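Local coordinates for protein Atg5 (Kluyveromyces marxianus, PDB 3VQI) that takes part in autophagic vesicle formation and cytoplasm-to-vacuole transport, and is required for selective autophagic degradation of the nucleus, at residues 7-10 against 11-15; 179-182 against 183-187. One frame throughout, in Å; residues are numbered along the deposited sequence.

Overall arrangement
Contact 1 comes first along the chain, at the end of helix 6-12, where the chain turns into strand 15-22 of the five-stranded sheet of the ubiquitin-like UblA domain. Contact 2 follows far later, where helix 181-189 starts within the helical bundle region. Their centres are nonetheless only about 13 Å apart, on the same side of the chain's centre, and the two touch. W12 of contact 1 makes several of the links: its indole packs on R181, meets the F184 ring and has a cation-pi contact with R179. R8 and E9 touch helix 181-189 too. Helix 6-12 also touches helix 255-262 in the UblB range, so this short N-terminal helix brings all three regions of Atg5 together.

Contact 1 (7-10 against 11-15); sequences LRER and VWNGT
L7, R8 and E9 each offer a backbone carbonyl to the residue four further on, and these bonds carry helix 6-12 to its end. V11 N donates to L7 O at 3.0 Å in a nearly straight bond (168°). W12 N reaches R8 O from above the carbonyl plane, a longer bond of 3.2 Å, while N13 N binds E9 O at 2.9 Å. N13 is the first residue to leave helical geometry, and G14 N then donates to V11 O at 2.8 Å. That last bond closes a type I turn over W12 and N13; this turn ends the helix at its C-terminus, and the chain passes directly into strand 15-22 of the UblA domain. A beta carbon on G14 would crowd V11 O. Among the side chains, V11 folds CG2 back along the helix to lie 3.7 Å from L7 O; V11 also rests on F262, and L7 on I261, both of helix 255-262. E9 and N13 run alongside each other in the same direction, with carboxylate and amide planes steeply turned (72°). Their nearest atoms, E9 OE1 and N13 OD1, are 3.9 Å apart, two oxygens that merely neighbour each other. W12 leaves CB beside R8 O, at 3.5 Å, and with CG anti to the backbone N (chi1 178°) its indole swings away from this turn toward R179, R181 and F184. R8 stretches out in the extended form, its NH2 in a salt bridge with D260.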
ATOM      1  N   LEU A   7       4.225 -14.081 -13.426  1.00 98.03           N
ATOM      2  CA  LEU A   7       4.117 -13.549 -12.072  1.00 96.54           C
ATOM      3  C   LEU A   7       3.775 -12.069 -12.045  1.00 95.21           C
ATOM      4  O   LEU A   7       2.732 -11.674 -11.523  1.00 94.80           O
ATOM      5  CB  LEU A   7       5.424 -13.766 -11.308  1.00 96.80           C
ATOM      6  CG  LEU A   7       5.749 -15.209 -10.936  1.00 97.41           C
ATOM      7  CD1 LEU A   7       7.092 -15.259 -10.229  1.00 97.08           C
ATOM      8  CD2 LEU A   7       4.641 -15.769 -10.048  1.00 97.80           C
ATOM      9  N   ARG A   8       4.658 -11.254 -12.613  1.00 93.37           N
ATOM     10  CA  ARG A   8       4.459  -9.815 -12.635  1.00 92.11           C
ATOM     11  C   ARG A   8       3.039  -9.400 -13.000  1.00 89.69           C
ATOM     12  O   ARG A   8       2.568  -8.340 -12.591  1.00 89.34           O
ATOM     13  CB  ARG A   8       5.462  -9.170 -13.583  1.00 93.24           C
ATOM     14  CG  ARG A   8       6.883  -9.359 -13.136  1.00 95.10           C
ATOM     15  CD  ARG A   8       7.828  -8.664 -14.067  1.00 97.35           C
ATOM     16  NE  ARG A   8       9.205  -8.968 -13.712  1.00100.19           N
ATOM     17  CZ  ARG A   8      10.261  -8.533 -14.386  1.00102.23           C
ATOM     18  NH1 ARG A   8      10.103  -7.767 -15.459  1.00103.57           N
ATOM     19  NH2 ARG A   8      11.478  -8.878 -13.991  1.00103.14           N
ATOM     20  N   GLU A   9       2.353 -10.234 -13.769  1.00 87.19           N
ATOM     21  CA  GLU A   9       0.981  -9.927 -14.150  1.00 84.43           C
ATOM     22  C   GLU A   9       0.045 -10.189 -12.979  1.00 82.14           C
ATOM     23  O   GLU A   9      -0.746  -9.322 -12.605  1.00 81.51           O
ATOM     24  CB  GLU A   9       0.572 -10.778 -15.347  1.00 85.51           C
ATOM     25  CG  GLU A   9       0.413  -9.990 -16.634  1.00 86.97           C
ATOM     26  CD  GLU A   9      -1.033  -9.685 -16.937  1.00 88.57           C
ATOM     27  OE1 GLU A   9      -1.430  -8.498 -16.854  1.00 89.23           O
ATOM     28  OE2 GLU A   9      -1.772 -10.646 -17.246  1.00 88.97           O
ATOM     29  N   ARG A  10       0.139 -11.385 -12.401  1.00 79.11           N
ATOM     30  CA  ARG A  10      -0.692 -11.756 -11.260  1.00 75.19           C
ATOM     31  C   ARG A  10      -0.586 -10.704 -10.161  1.00 72.01           C
ATOM     32  O   ARG A  10      -1.591 -10.329  -9.553  1.00 71.11           O
ATOM     33  CB  ARG A  10      -0.260 -13.112 -10.696  1.00 76.57           C
ATOM     34  CG  ARG A  10      -0.652 -14.304 -11.536  1.00 79.45           C
ATOM     35  CD  ARG A  10       0.551 -15.177 -11.824  1.00 82.37           C
ATOM     36  NE  ARG A  10       0.164 -16.410 -12.497  1.00 85.26           N
ATOM     37  CZ  ARG A  10       1.025 -17.264 -13.040  1.00 86.73           C
ATOM     38  NH1 ARG A  10       2.328 -17.014 -12.988  1.00 87.88           N
ATOM     39  NH2 ARG A  10       0.583 -18.366 -13.637  1.00 86.89           N
ATOM     40  N   VAL A  11       0.638 -10.246  -9.906  1.00 66.72           N
ATOM     41  CA  VAL A  11       0.891  -9.244  -8.883  1.00 63.12           C
ATOM     42  C   VAL A  11       0.178  -7.931  -9.214  1.00 61.52           C
ATOM     43  O   VAL A  11      -0.575  -7.392  -8.398  1.00 59.31           O
ATOM     44  CB  VAL A  11       2.407  -8.998  -8.729  1.00 62.66           C
ATOM     45  CG1 VAL A  11       2.662  -7.831  -7.806  1.00 62.20           C
ATOM     46  CG2 VAL A  11       3.074 -10.248  -8.172  1.00 62.47           C
ATOM     47  N   TRP A  12       0.405  -7.426 -10.421  1.00 58.82           N
ATOM     48  CA  TRP A  12      -0.231  -6.188 -10.854  1.00 55.86           C
ATOM     49  C   TRP A  12      -1.749  -6.275 -10.730  1.00 55.58           C
ATOM     50  O   TRP A  12      -2.418  -5.289 -10.426  1.00 54.99           O
ATOM     51  CB  TRP A  12       0.148  -5.893 -12.297  1.00 51.95           C
ATOM     52  CG  TRP A  12      -0.499  -4.685 -12.837  1.00 46.47           C
ATOM     53  CD1 TRP A  12      -1.588  -4.632 -13.658  1.00 43.32           C
ATOM     54  CD2 TRP A  12      -0.058  -3.346 -12.660  1.00 44.50           C
ATOM     55  NE1 TRP A  12      -1.846  -3.334 -14.015  1.00 42.50           N
ATOM     56  CE2 TRP A  12      -0.918  -2.520 -13.415  1.00 44.00           C
ATOM     57  CE3 TRP A  12       0.989  -2.758 -11.936  1.00 45.80           C
ATOM     58  CZ2 TRP A  12      -0.763  -1.134 -13.473  1.00 41.58           C
ATOM     59  CZ3 TRP A  12       1.145  -1.376 -11.988  1.00 45.44           C
ATOM     60  CH2 TRP A  12       0.269  -0.580 -12.756  1.00 45.59           C
ATOM     61  N   ASN A  13      -2.289  -7.462 -10.973  1.00 56.22           N
ATOM     62  CA  ASN A  13      -3.724  -7.674 -10.869  1.00 57.11           C
ATOM     63  C   ASN A  13      -4.127  -8.245  -9.512  1.00 56.36           C
ATOM     64  O   ASN A  13      -5.267  -8.677  -9.331  1.00 56.47           O
ATOM     65  CB  ASN A  13      -4.196  -8.600 -11.987  1.00 58.90           C
ATOM     66  CG  ASN A  13      -4.203  -7.915 -13.341  1.00 61.12           C
ATOM     67  OD1 ASN A  13      -4.468  -8.543 -14.359  1.00 62.41           O
ATOM     68  ND2 ASN A  13      -3.917  -6.616 -13.357  1.00 62.35           N
ATOM     69  N   GLY A  14      -3.191  -8.237  -8.562  1.00 55.13           N
ATOM     70  CA  GLY A  14      -3.469  -8.745  -7.225  1.00 54.87           C
ATOM     71  C   GLY A  14      -4.737  -8.172  -6.616  1.00 54.32           C
ATOM     72  O   GLY A  14      -4.963  -6.962  -6.622  1.00 53.04           O
ATOM     73  N   THR A  15      -5.565  -9.048  -6.068  1.00 53.83           N
ATOM     74  CA  THR A  15      -6.822  -8.625  -5.489  1.00 54.41           C
ATOM     75  C   THR A  15      -7.031  -9.121  -4.057  1.00 54.60           C
ATOM     76  O   THR A  15      -6.373 -10.061  -3.625  1.00 55.78           O
ATOM     77  CB  THR A  15      -7.978  -9.114  -6.401  1.00 55.11           C
ATOM     78  OG1 THR A  15      -8.633  -7.979  -6.966  1.00 57.38           O
ATOM     79  CG2 THR A  15      -8.994  -9.960  -5.635  1.00 56.00           C
TER

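Contact 2 (179-182 against 183-187); sequences RNRS and DFMAV
N180, just before helix 181-189, caps its first turn through the backbone N of D183, and its side chain can be followed outward from the backbone. CB packs against D183 CB at 3.7 Å. CG, set anti to the backbone N (chi1 -176°), turns in beside D183 CB. From there OD1 accepts D183 N at 3.0 Å, the donor standing well above the amide plane; N180 stands at the N-cap position, and this is its capping bond. ND2 sits over the carboxylate, and the amide and carboxylate are stacked with their planes 21° apart; this overlap is modelled very tightly, so its exact spacing is doubtful. The backbone joins in: N180 O takes F184 N at 3.1 Å, and R181 O takes M185 N at 2.8 Å. Just before the cap, R179 has a positive phi, the break from helix 166-178. R181, the next residue after N180, lies side by side with M185, one turn further on; M185 CG is 3.7 Å from R181 NH2, and M185 CE reaches the guanidinium edge in its plane. Helix 6-12 touches this pair through R8. With an alanine in place of N180, D183 N would probably be left without its capping acceptor and the first turn of the helix less firmly closed. Because D183 stands in the first turn, its negative charge is likely to be eased by the helix's N-terminal end, and a weak hydrogen bond from N171 ND2 also reaches its OD2.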
ATOM      1  N   ARG A 179      -4.766   1.079 -14.627  1.00 51.57           N
ATOM      2  CA  ARG A 179      -4.297  -0.289 -14.602  1.00 52.49           C
ATOM      3  C   ARG A 179      -3.589  -0.648 -15.915  1.00 53.39           C
ATOM      4  O   ARG A 179      -3.600  -1.795 -16.350  1.00 53.46           O
ATOM      5  CB  ARG A 179      -5.473  -1.232 -14.337  1.00 54.02           C
ATOM      6  CG  ARG A 179      -6.057  -1.112 -12.936  1.00 54.43           C
ATOM      7  CD  ARG A 179      -5.116  -1.726 -11.922  1.00 57.92           C
ATOM      8  NE  ARG A 179      -4.375  -0.728 -11.156  1.00 59.20           N
ATOM      9  CZ  ARG A 179      -3.356  -1.016 -10.347  1.00 60.08           C
ATOM     10  NH1 ARG A 179      -2.949  -2.271 -10.197  1.00 61.11           N
ATOM     11  NH2 ARG A 179      -2.748  -0.050  -9.679  1.00 61.39           N
ATOM     12  N   ASN A 180      -2.988   0.353 -16.557  1.00 53.57           N
ATOM     13  CA  ASN A 180      -2.232   0.103 -17.776  1.00 52.71           C
ATOM     14  C   ASN A 180      -0.826  -0.244 -17.338  1.00 52.72           C
ATOM     15  O   ASN A 180       0.003   0.639 -17.051  1.00 49.82           O
ATOM     16  CB  ASN A 180      -2.156   1.323 -18.680  1.00 54.07           C
ATOM     17  CG  ASN A 180      -1.455   1.018 -19.987  1.00 53.48           C
ATOM     18  OD1 ASN A 180      -0.611   0.127 -20.053  1.00 52.47           O
ATOM     19  ND2 ASN A 180      -1.797   1.763 -21.035  1.00 55.43           N
ATOM     20  N   ARG A 181      -0.546  -1.539 -17.313  1.00 53.22           N
ATOM     21  CA  ARG A 181       0.756  -2.036 -16.866  1.00 56.38           C
ATOM     22  C   ARG A 181       1.980  -1.700 -17.681  1.00 56.80           C
ATOM     23  O   ARG A 181       3.009  -1.353 -17.125  1.00 56.10           O
ATOM     24  CB  ARG A 181       0.697  -3.537 -16.696  1.00 55.89           C
ATOM     25  CG  ARG A 181       1.204  -3.984 -15.368  1.00 60.00           C
ATOM     26  CD  ARG A 181       1.675  -5.410 -15.455  1.00 64.46           C
ATOM     27  NE  ARG A 181       3.136  -5.544 -15.562  1.00 68.94           N
ATOM     28  CZ  ARG A 181       3.748  -6.425 -16.347  1.00 70.62           C
ATOM     29  NH1 ARG A 181       3.019  -7.233 -17.104  1.00 69.16           N
ATOM     30  NH2 ARG A 181       5.076  -6.518 -16.348  1.00 71.29           N
ATOM     31  N   SER A 182       1.871  -1.833 -18.996  1.00 58.79           N
ATOM     32  CA  SER A 182       2.983  -1.529 -19.893  1.00 58.47           C
ATOM     33  C   SER A 182       3.327  -0.056 -19.742  1.00 58.15           C
ATOM     34  O   SER A 182       4.496   0.340 -19.812  1.00 58.12           O
ATOM     35  CB  SER A 182       2.593  -1.839 -21.340  1.00 59.05           C
ATOM     36  OG  SER A 182       2.192  -3.196 -21.450  1.00 62.52           O
ATOM     37  N   ASP A 183       2.295   0.752 -19.529  1.00 56.91           N
ATOM     38  CA  ASP A 183       2.494   2.179 -19.342  1.00 58.66           C
ATOM     39  C   ASP A 183       3.273   2.408 -18.053  1.00 59.50           C
ATOM     40  O   ASP A 183       4.140   3.280 -17.983  1.00 60.08           O
ATOM     41  CB  ASP A 183       1.148   2.895 -19.266  1.00 59.92           C
ATOM     42  CG  ASP A 183       0.613   3.287 -20.635  1.00 63.57           C
ATOM     43  OD1 ASP A 183       0.982   2.631 -21.641  1.00 62.20           O
ATOM     44  OD2 ASP A 183      -0.188   4.248 -20.697  1.00 65.06           O
ATOM     45  N   PHE A 184       2.960   1.614 -17.031  1.00 59.77           N
ATOM     46  CA  PHE A 184       3.623   1.728 -15.743  1.00 59.29           C
ATOM     47  C   PHE A 184       5.083   1.287 -15.853  1.00 59.14           C
ATOM     48  O   PHE A 184       5.992   2.057 -15.536  1.00 58.55           O
ATOM     49  CB  PHE A 184       2.875   0.889 -14.690  1.00 59.33           C
ATOM     50  CG  PHE A 184       3.530   0.890 -13.337  1.00 57.39           C
ATOM     51  CD1 PHE A 184       4.362  -0.159 -12.953  1.00 57.45           C
ATOM     52  CD2 PHE A 184       3.360   1.967 -12.470  1.00 56.68           C
ATOM     53  CE1 PHE A 184       5.021  -0.138 -11.731  1.00 56.05           C
ATOM     54  CE2 PHE A 184       4.010   2.003 -11.245  1.00 55.87           C
ATOM     55  CZ  PHE A 184       4.846   0.947 -10.873  1.00 58.33           C
ATOM     56  N   MET A 185       5.305   0.058 -16.312  1.00 59.29           N
ATOM     57  CA  MET A 185       6.667  -0.468 -16.466  1.00 60.86           C
ATOM     58  C   MET A 185       7.515   0.456 -17.339  1.00 60.16           C
ATOM     59  O   MET A 185       8.716   0.599 -17.128  1.00 58.90           O
ATOM     60  CB  MET A 185       6.642  -1.867 -17.102  1.00 60.91           C
ATOM     61  CG  MET A 185       5.938  -2.933 -16.278  1.00 65.01           C
ATOM     62  SD  MET A 185       6.737  -3.246 -14.681  1.00 68.84           S
ATOM     63  CE  MET A 185       7.995  -4.475 -15.164  1.00 68.99           C
ATOM     64  N   ALA A 186       6.872   1.085 -18.316  1.00 61.60           N
ATOM     65  CA  ALA A 186       7.551   1.983 -19.238  1.00 62.64           C
ATOM     66  C   ALA A 186       8.332   3.051 -18.508  1.00 62.94           C
ATOM     67  O   ALA A 186       9.546   3.160 -18.681  1.00 63.93           O
ATOM     68  CB  ALA A 186       6.543   2.630 -20.178  1.00 63.12           C
ATOM     69  N   VAL A 187       7.635   3.839 -17.694  1.00 63.07           N
ATOM     70  CA  VAL A 187       8.275   4.911 -16.941  1.00 62.55           C
ATOM     71  C   VAL A 187       9.130   4.374 -15.787  1.00 63.76           C
ATOM     72  O   VAL A 187      10.139   4.976 -15.420  1.00 61.86           O
ATOM     73  CB  VAL A 187       7.227   5.899 -16.400  1.00 60.80           C
ATOM     74  CG1 VAL A 187       7.910   7.077 -15.740  1.00 58.60           C
ATOM     75  CG2 VAL A 187       6.340   6.374 -17.538  1.00 58.79           C
TER